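Local coordinates for acetylcholine-binding protein (Bulinus truncatus, PDB 2BJ0) that probably binds acetylcholine, as a soluble pentameric relative of the extracellular ligand-binding domain of nicotinic acetylcholine receptors, at residues 27-32 against 149-154; 33-38 against 165-170; 44-49 against 118-123; 70-75 against 101-106; 171-176 against 197-202. One frame throughout, in Å; residues are numbered along the deposited sequence.

How the interactions relate
Interactions 2, 3 and 5 form one cluster at one end of the subunit. Their centres lie about 10 to 13 Å apart. I36 CD1 of interaction 2 packs on F200 CG of interaction 5 at 3.3 Å, and F120 CZ of interaction 3 meets F198 CZ of interaction 5 at 3.8 Å. Strand 25-40 joins interaction 2 to interaction 1, whose centres are about 23 Å apart. Interaction 4 lies about 33 Å from interaction 3, centre to centre, in the same curled sheet. The hairpin of interaction 5 carries the C186-C187 disulfide in the turn that joins its strands. In this family that vicinal pair marks loop C of the ligand site.

Interaction 1. Residues 27-32 against 149-154; sequences VSLNFK and FALITG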
# COMPACT_ATOMS: atom_id res chain seq x y z
N VAL A 27 -11.77 22.23 17.12
CA VAL A 27 -11.30 20.88 17.22
C VAL A 27 -10.35 20.80 18.38
O VAL A 27 -9.35 21.49 18.40
CB VAL A 27 -10.62 20.45 15.90
CG1 VAL A 27 -10.05 19.03 16.02
CG2 VAL A 27 -11.60 20.54 14.76
N SER A 28 -10.65 19.95 19.36
CA SER A 28 -9.79 19.80 20.51
C SER A 28 -8.84 18.64 20.32
O SER A 28 -9.29 17.56 19.94
CB SER A 28 -10.62 19.53 21.74
OG SER A 28 -11.69 20.45 21.80
N LEU A 29 -7.56 18.86 20.61
CA LEU A 29 -6.52 17.81 20.55
C LEU A 29 -5.85 17.64 21.88
O LEU A 29 -5.50 18.63 22.54
CB LEU A 29 -5.42 18.19 19.56
CG LEU A 29 -5.81 18.36 18.11
CD1 LEU A 29 -4.57 18.67 17.25
CD2 LEU A 29 -6.53 17.09 17.65
N ASN A 30 -5.68 16.39 22.27
CA ASN A 30 -4.83 15.97 23.38
C ASN A 30 -3.97 14.85 22.82
O ASN A 30 -4.31 14.30 21.77
CB ASN A 30 -5.66 15.49 24.57
CG ASN A 30 -6.14 16.66 25.46
OD1 ASN A 30 -7.33 16.78 25.74
ND2 ASN A 30 -5.22 17.53 25.85
N PHE A 31 -2.86 14.53 23.48
CA PHE A 31 -1.92 13.56 22.96
C PHE A 31 -1.46 12.65 24.06
O PHE A 31 -1.42 13.04 25.23
CB PHE A 31 -0.70 14.24 22.31
CG PHE A 31 -1.03 15.11 21.14
CD1 PHE A 31 -1.12 14.56 19.86
CD2 PHE A 31 -1.24 16.47 21.30
CE1 PHE A 31 -1.42 15.34 18.77
CE2 PHE A 31 -1.54 17.26 20.22
CZ PHE A 31 -1.63 16.69 18.93
N LYS A 32 -1.10 11.44 23.69
CA LYS A 32 -0.47 10.51 24.58
C LYS A 32 0.81 10.03 23.90
O LYS A 32 0.75 9.34 22.87
CB LYS A 32 -1.38 9.30 24.86
CG LYS A 32 -2.72 9.65 25.54
CD LYS A 32 -2.49 9.87 27.03
CE LYS A 32 -3.57 10.74 27.59
NZ LYS A 32 -3.34 11.01 29.04
N PHE A 149 -11.14 26.21 10.88
CA PHE A 149 -10.69 25.10 11.72
C PHE A 149 -9.89 25.69 12.86
O PHE A 149 -8.75 26.08 12.67
CB PHE A 149 -9.78 24.26 10.84
CG PHE A 149 -9.32 22.96 11.41
CD1 PHE A 149 -8.34 22.90 12.40
CD2 PHE A 149 -9.73 21.76 10.82
CE1 PHE A 149 -7.87 21.69 12.87
CE2 PHE A 149 -9.24 20.54 11.27
CZ PHE A 149 -8.30 20.49 12.29
N ALA A 150 -10.47 25.78 14.06
CA ALA A 150 -9.72 26.31 15.19
C ALA A 150 -9.32 25.21 16.14
O ALA A 150 -10.15 24.42 16.54
CB ALA A 150 -10.55 27.38 15.91
N LEU A 151 -8.03 25.15 16.49
CA LEU A 151 -7.49 24.16 17.42
C LEU A 151 -7.59 24.68 18.83
O LEU A 151 -7.35 25.86 19.07
CB LEU A 151 -6.00 23.89 17.14
CG LEU A 151 -5.67 22.93 16.01
CD1 LEU A 151 -4.18 22.68 15.93
CD2 LEU A 151 -6.41 21.63 16.22
N ILE A 152 -7.94 23.79 19.75
CA ILE A 152 -7.97 24.11 21.17
C ILE A 152 -7.39 22.91 21.92
O ILE A 152 -7.43 21.77 21.43
CB ILE A 152 -9.42 24.46 21.67
CG1 ILE A 152 -10.38 23.29 21.49
CG2 ILE A 152 -9.98 25.74 20.97
CD1 ILE A 152 -11.81 23.56 22.01
N THR A 153 -6.80 23.17 23.08
CA THR A 153 -6.39 22.10 23.97
C THR A 153 -7.62 21.37 24.52
O THR A 153 -8.59 21.99 24.98
CB THR A 153 -5.47 22.64 25.07
OG1 THR A 153 -4.19 22.95 24.49
CG2 THR A 153 -5.10 21.55 26.11
N GLY A 154 -7.58 20.05 24.41
CA GLY A 154 -8.67 19.22 24.90
C GLY A 154 -8.76 19.10 26.41
O GLY A 154 -7.89 19.60 27.14
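V27 sets its CG2 methyl over one face of the F149 ring. The methyl stands 4.1 Å above the ring plane and is displaced toward the rim, which makes a CH-pi contact. CG2 lies beside the backbone N of V27, and the two side chains cross obliquely. F149 reaches the valine because its CG is anti to the backbone N (chi1 -172°). A second apolar pair follows along the strands. L29 CD1 touches L151 CD2 at 3.6 Å, and the V27 side chain borders the same L151 methyl. I194 of strand 190-202 packs on both L29 and L151. The opposite face carries S28 and I152. Here the serine OG lies only 3.1 Å from I152 CD1.

The backbones run as parallel neighbours, with V27 beside L151, S28 beside I152 and L29 beside T153. V27 N donates to A150 O at 2.8 Å, and I152 N donates to V27 O at 3.0 Å. L29 N then bonds I152 O at 3.0 Å. The last bond differs, because G154 N reaches L29 O at 3.1 Å from well above the carbonyl plane. The strand pairing gives way to a loop at this point. N30 OD1 accepts from E156 N, further along.

The chemistry is thus split between the two sides. One side is hydrocarbon and aromatic, held by dispersion and CH-pi contact. On the other, S28 OG lies tight against the hydrocarbon end of I152 without a hydrogen bond. Four backbone bonds engage the N-H and C=O groups of V27 and L29, while S28 and N30 pair with strand 45-57.

Interaction 2. Residues 33-38 against 165-170; sequences LMNIVE and FDSPKF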
# COMPACT_ATOMS: atom_id res chain seq x y z
N LEU A 33 1.96 10.38 24.47
CA LEU A 33 3.22 9.86 24.00
C LEU A 33 3.41 8.49 24.65
O LEU A 33 3.57 8.42 25.86
CB LEU A 33 4.40 10.82 24.27
CG LEU A 33 5.81 10.39 23.81
CD1 LEU A 33 5.85 10.19 22.29
CD2 LEU A 33 6.88 11.39 24.21
N MET A 34 3.33 7.43 23.84
CA MET A 34 3.32 6.05 24.33
C MET A 34 4.69 5.40 24.45
O MET A 34 4.94 4.59 25.36
CB MET A 34 2.44 5.18 23.42
CG MET A 34 1.03 5.71 23.23
SD MET A 34 0.06 5.73 24.75
CE MET A 34 -0.10 3.98 25.08
N ASN A 35 5.56 5.72 23.50
CA ASN A 35 6.83 5.09 23.42
C ASN A 35 7.75 5.92 22.48
O ASN A 35 7.27 6.62 21.61
CB ASN A 35 6.66 3.69 22.86
CG ASN A 35 7.79 2.74 23.17
OD1 ASN A 35 8.82 3.14 23.71
ND2 ASN A 35 7.61 1.47 22.84
N ILE A 36 9.02 5.82 22.68
CA ILE A 36 10.03 6.39 21.79
C ILE A 36 10.66 5.15 21.25
O ILE A 36 11.35 4.45 21.98
CB ILE A 36 11.04 7.27 22.48
CG1 ILE A 36 10.41 8.60 22.94
CG2 ILE A 36 12.22 7.54 21.57
CD1 ILE A 36 11.37 9.50 23.69
N VAL A 37 10.42 4.82 19.97
CA VAL A 37 10.89 3.51 19.40
C VAL A 37 12.21 3.53 18.63
O VAL A 37 12.81 2.47 18.41
CB VAL A 37 9.76 2.85 18.60
CG1 VAL A 37 8.63 2.43 19.53
CG2 VAL A 37 9.23 3.78 17.52
N GLU A 38 12.67 4.71 18.22
CA GLU A 38 14.02 4.88 17.71
C GLU A 38 14.54 6.25 18.16
O GLU A 38 13.80 7.21 18.19
CB GLU A 38 14.01 4.85 16.19
CG GLU A 38 15.40 4.78 15.60
CD GLU A 38 15.39 4.26 14.16
OE1 GLU A 38 14.66 4.85 13.33
OE2 GLU A 38 16.11 3.27 13.87
N PHE A 165 3.33 6.45 29.04
CA PHE A 165 4.64 6.22 28.46
C PHE A 165 5.33 4.99 29.08
O PHE A 165 5.30 4.81 30.30
CB PHE A 165 5.52 7.48 28.60
CG PHE A 165 6.84 7.35 27.92
CD1 PHE A 165 7.93 6.78 28.59
CD2 PHE A 165 7.00 7.75 26.60
CE1 PHE A 165 9.16 6.62 27.94
CE2 PHE A 165 8.23 7.60 25.94
CZ PHE A 165 9.31 7.06 26.62
N ASP A 166 5.96 4.15 28.25
CA ASP A 166 6.62 2.94 28.73
C ASP A 166 7.71 2.60 27.73
O ASP A 166 7.41 2.35 26.56
CB ASP A 166 5.59 1.80 28.81
CG ASP A 166 6.05 0.59 29.65
OD1 ASP A 166 7.21 0.54 30.15
OD2 ASP A 166 5.26 -0.37 29.87
N SER A 167 8.97 2.60 28.16
CA SER A 167 10.07 2.12 27.33
C SER A 167 11.15 1.46 28.19
O SER A 167 11.46 1.99 29.24
CB SER A 167 10.68 3.29 26.55
OG SER A 167 11.94 2.94 25.99
N PRO A 168 11.70 0.32 27.77
CA PRO A 168 12.89 -0.23 28.43
C PRO A 168 14.16 0.51 28.05
O PRO A 168 15.17 0.37 28.74
CB PRO A 168 12.94 -1.68 27.94
CG PRO A 168 12.28 -1.66 26.61
CD PRO A 168 11.23 -0.58 26.70
N LYS A 169 14.10 1.35 27.01
CA LYS A 169 15.27 2.02 26.46
C LYS A 169 15.42 3.51 26.83
O LYS A 169 16.55 4.03 26.87
CB LYS A 169 15.21 1.90 24.95
CG LYS A 169 15.60 0.53 24.43
CD LYS A 169 17.06 0.59 24.07
CE LYS A 169 17.84 -0.50 24.73
NZ LYS A 169 19.23 -0.45 24.20
N PHE A 170 14.31 4.21 27.05
CA PHE A 170 14.38 5.66 27.30
C PHE A 170 13.59 6.11 28.51
O PHE A 170 12.57 5.52 28.81
CB PHE A 170 13.89 6.44 26.06
CG PHE A 170 14.59 6.04 24.79
CD1 PHE A 170 15.87 6.52 24.50
CD2 PHE A 170 13.98 5.17 23.89
CE1 PHE A 170 16.53 6.12 23.32
CE2 PHE A 170 14.62 4.78 22.70
CZ PHE A 170 15.90 5.24 22.43
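The F170 ring has I36 CG2 over one face and K169 CB over the other. The isoleucine methyl is 4.1 Å from the ring centroid. It sits there because CG2 of I36 is anti to the backbone N, and the two side chains cross at about a right angle. F170 CD2 also comes to 3.3 Å from I36 O. The F165 ring is met differently. L33 O, I36 CG1 and F170 O all lie at its edge, near its plane. I36 CG1 approaches CE2 of this ring at 3.8 Å. L33 lies alongside F165 and points the same way, with its CG 4.0 Å from CD2. I36 therefore sits between two phenylalanines, giving one branch to each.

The backbones share one hydrogen bond, from D166 N to M34 O, at 3.1 Å. I36 N is buried here and has no partner in the model. S167 OG accepts from both K169 N and F170 N, each at 2.9 Å, and so holds the turn. Beyond the loop, K169 NZ bonds E42 O of a neighbouring subunit.

Two patterns are recognisable. M34 and N35 both face V49, a classic beta bulge in strand 25-40. S167 forms an ST turn and ST motif at the end of the linker from strand 149-153 to strand 170-183, which corresponds to loop F in the nicotinic receptor family.

Interaction 3. Residues 44-49 against 118-123; sequences DQVEVV and VRFTCD
E47 with R119 and V46 with F120 are neighbours in an antiparallel strand pair, where strand 45-57 meets strand 109-121 in the curled sheet of the subunit. The E47 and R119 side chains lie alongside each other on one face. R119 grips a single oxygen side-on. Its NE is 2.7 Å and its NH2 2.8 Å from E47 OE2, which lies in the guanidinium plane. The NE bond uses the anti lone pair of the oxygen, and the carboxylate is nearly coplanar with the guanidinium (12°). E47 OE1 turns to R117 instead. An alanine in place of R119 would probably leave E47 OE2 without both these donors and its carboxylate, held by R117 alone of the two arginines, freer to turn.

The other face is apolar. V46 CB stands over the F120 ring, 4.3 Å from its centroid, and V46 CG1 touches F120 CZ at 3.7 Å. V48 CG1 comes to the ring edge, 4.1 Å from CE2. F198 and I137 pack on F120 from outside the pair.

At the strand end, one water donates to D44 OD2 and to D123 OD1, each at 2.7 Å. It lies between two like charges. D44 OD1 accepts from L124 N, and D123 OD1 from I125 N. C122 N bonds D44 O at 3.0 Å. C122 is disulfide-bonded to C135, the bond that closes the Cys-loop characteristic of this receptor family.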
# COMPACT_ATOMS: atom_id res chain seq x y z
N ASP A 44 20.30 11.78 13.72
CA ASP A 44 19.48 12.74 14.46
C ASP A 44 18.00 12.62 14.12
O ASP A 44 17.38 13.60 13.73
CB ASP A 44 19.96 14.16 14.18
CG ASP A 44 21.09 14.57 15.09
OD1 ASP A 44 21.28 13.93 16.15
OD2 ASP A 44 21.84 15.53 14.81
N GLN A 45 17.46 11.40 14.24
CA GLN A 45 16.06 11.13 13.96
C GLN A 45 15.44 10.32 15.09
O GLN A 45 16.09 9.44 15.68
CB GLN A 45 15.91 10.38 12.62
CG GLN A 45 16.37 11.22 11.44
CD GLN A 45 16.38 10.45 10.12
OE1 GLN A 45 15.86 9.34 10.04
NE2 GLN A 45 16.98 11.05 9.07
N VAL A 46 14.18 10.63 15.37
CA VAL A 46 13.40 10.05 16.49
C VAL A 46 12.08 9.56 15.95
O VAL A 46 11.50 10.21 15.08
CB VAL A 46 13.13 11.13 17.58
CG1 VAL A 46 12.14 10.61 18.61
CG2 VAL A 46 14.45 11.49 18.27
N GLU A 47 11.64 8.38 16.41
CA GLU A 47 10.34 7.81 16.05
C GLU A 47 9.65 7.56 17.36
O GLU A 47 10.22 6.97 18.27
CB GLU A 47 10.46 6.45 15.32
CG GLU A 47 10.98 6.45 13.90
CD GLU A 47 10.62 5.15 13.14
OE1 GLU A 47 10.32 4.11 13.78
OE2 GLU A 47 10.62 5.18 11.89
N VAL A 48 8.41 8.01 17.45
CA VAL A 48 7.60 7.85 18.64
C VAL A 48 6.32 7.11 18.26
O VAL A 48 5.92 7.11 17.11
CB VAL A 48 7.20 9.25 19.25
CG1 VAL A 48 8.43 10.04 19.65
CG2 VAL A 48 6.34 10.04 18.30
N VAL A 49 5.70 6.46 19.25
CA VAL A 49 4.28 6.12 19.15
C VAL A 49 3.45 7.15 19.91
O VAL A 49 3.70 7.44 21.08
CB VAL A 49 4.01 4.72 19.67
CG1 VAL A 49 2.50 4.38 19.62
CG2 VAL A 49 4.79 3.71 18.83
N VAL A 118 5.37 8.05 14.26
CA VAL A 118 5.77 9.31 13.63
C VAL A 118 7.29 9.53 13.74
O VAL A 118 7.85 9.44 14.83
CB VAL A 118 5.06 10.53 14.31
CG1 VAL A 118 5.26 11.80 13.50
CG2 VAL A 118 3.57 10.30 14.41
N ARG A 119 7.92 9.88 12.62
CA ARG A 119 9.35 10.07 12.54
C ARG A 119 9.67 11.52 12.22
O ARG A 119 9.03 12.14 11.38
CB ARG A 119 9.95 9.17 11.44
CG ARG A 119 11.51 9.10 11.44
CD ARG A 119 12.07 8.40 10.15
NE ARG A 119 11.63 7.00 10.12
CZ ARG A 119 11.63 6.21 9.03
NH1 ARG A 119 12.03 6.67 7.85
NH2 ARG A 119 11.19 4.95 9.15
N PHE A 120 10.71 12.05 12.86
CA PHE A 120 11.08 13.46 12.68
C PHE A 120 12.52 13.69 13.12
O PHE A 120 13.09 12.85 13.77
CB PHE A 120 10.10 14.35 13.45
CG PHE A 120 10.06 14.06 14.91
CD1 PHE A 120 10.94 14.70 15.80
CD2 PHE A 120 9.15 13.13 15.41
CE1 PHE A 120 10.93 14.42 17.17
CE2 PHE A 120 9.13 12.84 16.77
CZ PHE A 120 10.01 13.49 17.66
N THR A 121 13.13 14.82 12.72
CA THR A 121 14.52 15.06 13.11
C THR A 121 14.58 15.83 14.41
O THR A 121 13.69 16.61 14.72
CB THR A 121 15.34 15.81 12.01
OG1 THR A 121 14.82 17.12 11.84
CG2 THR A 121 15.08 15.23 10.66
N CYS A 122 15.66 15.60 15.15
CA CYS A 122 15.88 16.16 16.44
C CYS A 122 17.38 16.12 16.63
O CYS A 122 18.01 15.12 16.27
CB CYS A 122 15.21 15.28 17.52
SG CYS A 122 15.16 16.06 19.18
N ASP A 123 17.95 17.19 17.16
CA ASP A 123 19.37 17.15 17.62
C ASP A 123 19.55 16.30 18.88
O ASP A 123 19.10 16.68 19.98
CB ASP A 123 19.88 18.58 17.87
CG ASP A 123 21.38 18.66 17.99
OD1 ASP A 123 22.03 17.61 18.22
OD2 ASP A 123 22.00 19.74 17.88
O HOH W 1 23.56 15.96 16.78

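Interaction 4. Residues 70-75 against 101-106; sequences LDQVSL and RVVVSK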
# COMPACT_ATOMS: atom_id res chain seq x y z
N LEU A 70 -28.52 2.36 21.24
CA LEU A 70 -27.11 2.80 21.28
C LEU A 70 -26.93 4.21 21.85
O LEU A 70 -27.58 5.14 21.39
CB LEU A 70 -26.50 2.74 19.86
CG LEU A 70 -26.45 1.45 19.03
CD1 LEU A 70 -25.84 1.71 17.69
CD2 LEU A 70 -25.67 0.37 19.73
N ASP A 71 -26.03 4.36 22.83
CA ASP A 71 -25.69 5.68 23.40
C ASP A 71 -24.63 6.39 22.56
O ASP A 71 -24.47 7.61 22.62
CB ASP A 71 -25.18 5.55 24.85
CG ASP A 71 -26.02 4.59 25.68
OD1 ASP A 71 -27.28 4.72 25.65
OD2 ASP A 71 -25.52 3.67 26.39
N GLN A 72 -23.89 5.59 21.80
CA GLN A 72 -22.93 6.09 20.83
C GLN A 72 -22.70 5.03 19.75
O GLN A 72 -23.13 3.88 19.91
CB GLN A 72 -21.62 6.45 21.50
CG GLN A 72 -21.06 5.36 22.37
CD GLN A 72 -19.89 5.85 23.16
OE1 GLN A 72 -19.92 6.98 23.69
NE2 GLN A 72 -18.85 5.03 23.25
N VAL A 73 -22.09 5.44 18.65
CA VAL A 73 -21.85 4.54 17.53
C VAL A 73 -20.46 4.81 16.99
O VAL A 73 -20.04 5.97 16.85
CB VAL A 73 -22.99 4.61 16.43
CG1 VAL A 73 -22.98 5.90 15.70
CG2 VAL A 73 -22.89 3.43 15.43
N SER A 74 -19.76 3.72 16.73
CA SER A 74 -18.48 3.74 16.06
C SER A 74 -18.69 3.51 14.55
O SER A 74 -19.42 2.60 14.14
CB SER A 74 -17.61 2.64 16.67
OG SER A 74 -16.44 2.37 15.90
N LEU A 75 -18.07 4.36 13.73
CA LEU A 75 -18.18 4.29 12.28
C LEU A 75 -16.81 4.40 11.65
O LEU A 75 -15.89 5.01 12.22
CB LEU A 75 -19.08 5.40 11.76
CG LEU A 75 -20.51 5.44 12.33
CD1 LEU A 75 -21.07 6.87 12.29
CD2 LEU A 75 -21.38 4.46 11.55
N ARG A 101 -11.52 4.31 12.92
CA ARG A 101 -12.92 4.49 13.19
C ARG A 101 -13.11 5.67 14.14
O ARG A 101 -12.23 5.96 14.93
CB ARG A 101 -13.46 3.28 13.89
CG ARG A 101 -13.61 2.06 13.04
CD ARG A 101 -14.51 1.04 13.69
NE ARG A 101 -15.24 0.32 12.66
CZ ARG A 101 -16.55 0.28 12.52
NH1 ARG A 101 -17.36 0.92 13.34
NH2 ARG A 101 -17.06 -0.43 11.54
N VAL A 102 -14.25 6.35 14.03
CA VAL A 102 -14.62 7.42 14.98
C VAL A 102 -15.81 6.92 15.80
O VAL A 102 -16.45 5.90 15.43
CB VAL A 102 -15.00 8.75 14.26
CG1 VAL A 102 -13.85 9.24 13.37
CG2 VAL A 102 -16.26 8.59 13.43
N VAL A 103 -16.09 7.62 16.90
CA VAL A 103 -17.25 7.34 17.73
C VAL A 103 -18.07 8.60 17.89
O VAL A 103 -17.55 9.63 18.32
CB VAL A 103 -16.87 6.84 19.13
CG1 VAL A 103 -18.13 6.69 20.00
CG2 VAL A 103 -16.07 5.52 19.05
N VAL A 104 -19.34 8.48 17.51
CA VAL A 104 -20.29 9.57 17.50
C VAL A 104 -21.23 9.38 18.70
O VAL A 104 -21.77 8.30 18.89
CB VAL A 104 -21.13 9.55 16.20
CG1 VAL A 104 -22.04 10.72 16.12
CG2 VAL A 104 -20.24 9.49 14.98
N SER A 105 -21.37 10.45 19.49
CA SER A 105 -22.23 10.47 20.67
C SER A 105 -23.61 10.96 20.32
O SER A 105 -23.80 11.55 19.26
CB SER A 105 -21.64 11.40 21.72
OG SER A 105 -20.39 10.89 22.15
N LYS A 106 -24.57 10.78 21.25
CA LYS A 106 -25.97 11.20 21.05
C LYS A 106 -26.15 12.68 20.77
O LYS A 106 -27.10 13.07 20.11
CB LYS A 106 -26.86 10.83 22.25
CG LYS A 106 -27.24 9.34 22.32
CD LYS A 106 -28.75 9.08 22.50
CE LYS A 106 -29.02 7.56 22.43
NZ LYS A 106 -30.31 7.16 21.76
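R101 turns its CG anti to its own carbonyl carbon (chi1 -72°), and S74 turns its OG anti to the backbone N (chi1 167°). A bend at chi3 of the arginine helps to bring the two groups together. The contact is an antiparallel strand pair, 72-76 with 101-105, in the curled sheet of the ligand-binding domain. R101 NH1 donates to S74 OG at 3.1 Å. The bond is nearly straight (170°), and OG lies close to the guanidinium plane. Both groups also have partners across the subunit interface. S74 OG is bonded to T143 OG1 of a neighbouring subunit, and R101 NH2 reaches D15 O of that same subunit. An alanine at R101 would probably leave S74 OG without its donor within the subunit and D15 O of the neighbour without its link to this strand.

Q72 and V103 lie on the same face as S74. The extended Q72 chain crosses V103 obliquely, and its CD is 3.7 Å from V103 CG1. V103 CG2 faces S74 CB at 4.0 Å. Q72 O accepts from Q148 NE2 of the neighbouring subunit.

Four good backbone bonds set the register; a fifth, K106 N to D71 O, is weak. V73 pairs with V104 in both directions, and V104 N to V73 O is 2.7 Å. L75 pairs with V102 in the same way, both bonds at 2.8 Å. K106 NZ bonds S68 O and L65 O.

The buried face is apolar. V73 CG1 meets V104 CB at 4.1 Å, and L75 CD1 touches V104 CG2 at 3.8 Å.

Interaction 5. Residues 171-176 against 197-202; sequences DLLSAT and TFAFRK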
# COMPACT_ATOMS: atom_id res chain seq x y z
N ASP A 171 14.06 7.17 29.18
CA ASP A 171 13.33 7.85 30.25
C ASP A 171 12.69 9.08 29.63
O ASP A 171 13.39 9.90 29.07
CB ASP A 171 14.28 8.40 31.34
CG ASP A 171 14.82 7.34 32.28
OD1 ASP A 171 14.06 6.44 32.70
OD2 ASP A 171 16.02 7.34 32.65
N LEU A 172 11.37 9.24 29.74
CA LEU A 172 10.76 10.48 29.35
C LEU A 172 10.81 11.47 30.52
O LEU A 172 10.19 11.24 31.55
CB LEU A 172 9.31 10.24 28.95
CG LEU A 172 8.48 11.42 28.47
CD1 LEU A 172 9.08 12.07 27.22
CD2 LEU A 172 7.09 10.90 28.17
N LEU A 173 11.51 12.58 30.34
CA LEU A 173 11.68 13.55 31.43
C LEU A 173 10.50 14.48 31.61
O LEU A 173 10.07 14.71 32.73
CB LEU A 173 12.99 14.36 31.25
CG LEU A 173 14.21 13.43 31.12
CD1 LEU A 173 15.48 14.17 30.71
CD2 LEU A 173 14.44 12.62 32.38
N SER A 174 9.97 15.02 30.51
CA SER A 174 8.83 15.95 30.54
C SER A 174 8.17 16.03 29.19
O SER A 174 8.77 15.64 28.19
CB SER A 174 9.31 17.36 30.86
OG SER A 174 10.34 17.68 29.96
N ALA A 175 6.95 16.56 29.17
CA ALA A 175 6.20 16.69 27.94
C ALA A 175 5.11 17.70 28.17
O ALA A 175 4.38 17.60 29.15
CB ALA A 175 5.59 15.32 27.51
N THR A 176 5.01 18.69 27.29
CA THR A 176 3.89 19.61 27.30
C THR A 176 3.47 19.89 25.86
O THR A 176 4.07 19.38 24.92
CB THR A 176 4.25 20.95 28.00
OG1 THR A 176 5.36 21.56 27.33
CG2 THR A 176 4.80 20.72 29.42
N THR A 197 6.31 19.47 22.95
CA THR A 197 7.71 19.52 23.32
C THR A 197 7.95 18.48 24.41
O THR A 197 7.23 18.43 25.39
CB THR A 197 8.07 20.95 23.81
OG1 THR A 197 7.89 21.88 22.73
CG2 THR A 197 9.54 21.05 24.10
N PHE A 198 8.95 17.62 24.20
CA PHE A 198 9.30 16.66 25.21
C PHE A 198 10.81 16.55 25.35
O PHE A 198 11.56 16.91 24.43
CB PHE A 198 8.60 15.29 24.99
CG PHE A 198 9.02 14.57 23.73
CD1 PHE A 198 8.40 14.85 22.52
CD2 PHE A 198 10.02 13.61 23.77
CE1 PHE A 198 8.80 14.16 21.35
CE2 PHE A 198 10.43 12.92 22.59
CZ PHE A 198 9.82 13.21 21.41
N ALA A 199 11.25 16.14 26.54
CA ALA A 199 12.63 15.85 26.81
C ALA A 199 12.75 14.39 27.18
O ALA A 199 11.94 13.88 27.93
CB ALA A 199 13.14 16.73 27.96
N PHE A 200 13.76 13.73 26.65
CA PHE A 200 14.00 12.33 26.97
C PHE A 200 15.50 12.01 26.99
O PHE A 200 16.29 12.73 26.40
CB PHE A 200 13.26 11.42 25.96
CG PHE A 200 13.96 11.26 24.63
CD1 PHE A 200 13.95 12.29 23.69
CD2 PHE A 200 14.58 10.06 24.29
CE1 PHE A 200 14.58 12.13 22.47
CE2 PHE A 200 15.20 9.90 23.07
CZ PHE A 200 15.21 10.93 22.16
N ARG A 201 15.88 10.91 27.63
CA ARG A 201 17.28 10.52 27.65
C ARG A 201 17.40 9.00 27.55
O ARG A 201 16.42 8.31 27.73
CB ARG A 201 17.95 11.07 28.92
CG ARG A 201 17.35 10.52 30.21
CD ARG A 201 18.18 10.73 31.48
NE ARG A 201 17.50 10.14 32.64
CZ ARG A 201 17.39 10.72 33.83
NH1 ARG A 201 17.89 11.94 34.03
NH2 ARG A 201 16.74 10.11 34.80
N LYS A 202 18.59 8.47 27.22
CA LYS A 202 18.82 7.02 27.25
C LYS A 202 18.84 6.51 28.71
O LYS A 202 19.24 7.25 29.60
CB LYS A 202 20.12 6.66 26.52
CG LYS A 202 20.16 7.14 25.07
CD LYS A 202 21.51 6.95 24.42
CE LYS A 202 21.46 5.85 23.36
NZ LYS A 202 22.51 5.97 22.26
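A199 O faces two successive backbone nitrogens, those of L173 and S174. L173 N bonds it at 2.8 Å, while S174 N is a weak donor at 3.4 Å. This is a classic beta bulge, and the register shifts by one residue there. The contact belongs to the hairpin of strands 170-183 and 190-202. The C186-C187 disulfide lies in the turn that joins the two strands, in the position of loop C in this receptor family. On either side of the bulge the antiparallel pairing is regular. D171 and R201 exchange two bonds between N and O, and T176 and T197 do the same.

At the bulge L173 points toward the other strand, and its CD2 stands 3.7 Å above the centre of the R201 guanidinium. D171 OD2 meets the same group at its edge, in plane, and accepts from NE at 3.2 Å. The carboxylate and guanidinium planes are 78° apart, so the salt bridge is not a flat two-pronged one. R201 CG lies between the backbone N and the carbonyl carbon (chi1 62°), and the chain is extended from there to NE. D171 thus holds the guanidinium at its edge, E130 O takes NH1, and L173 lies over one face. Its charge is likely to be partly offset by D171.

The opposite face carries L172, A175, F198 and F200. F200 stacks edge-to-face with F170, and F198 packs on V48. A175 CB rests 3.9 Å from F198 CB. L172 crosses F198 at about a right angle and touches its CD2 with CD1 at 3.9 Å.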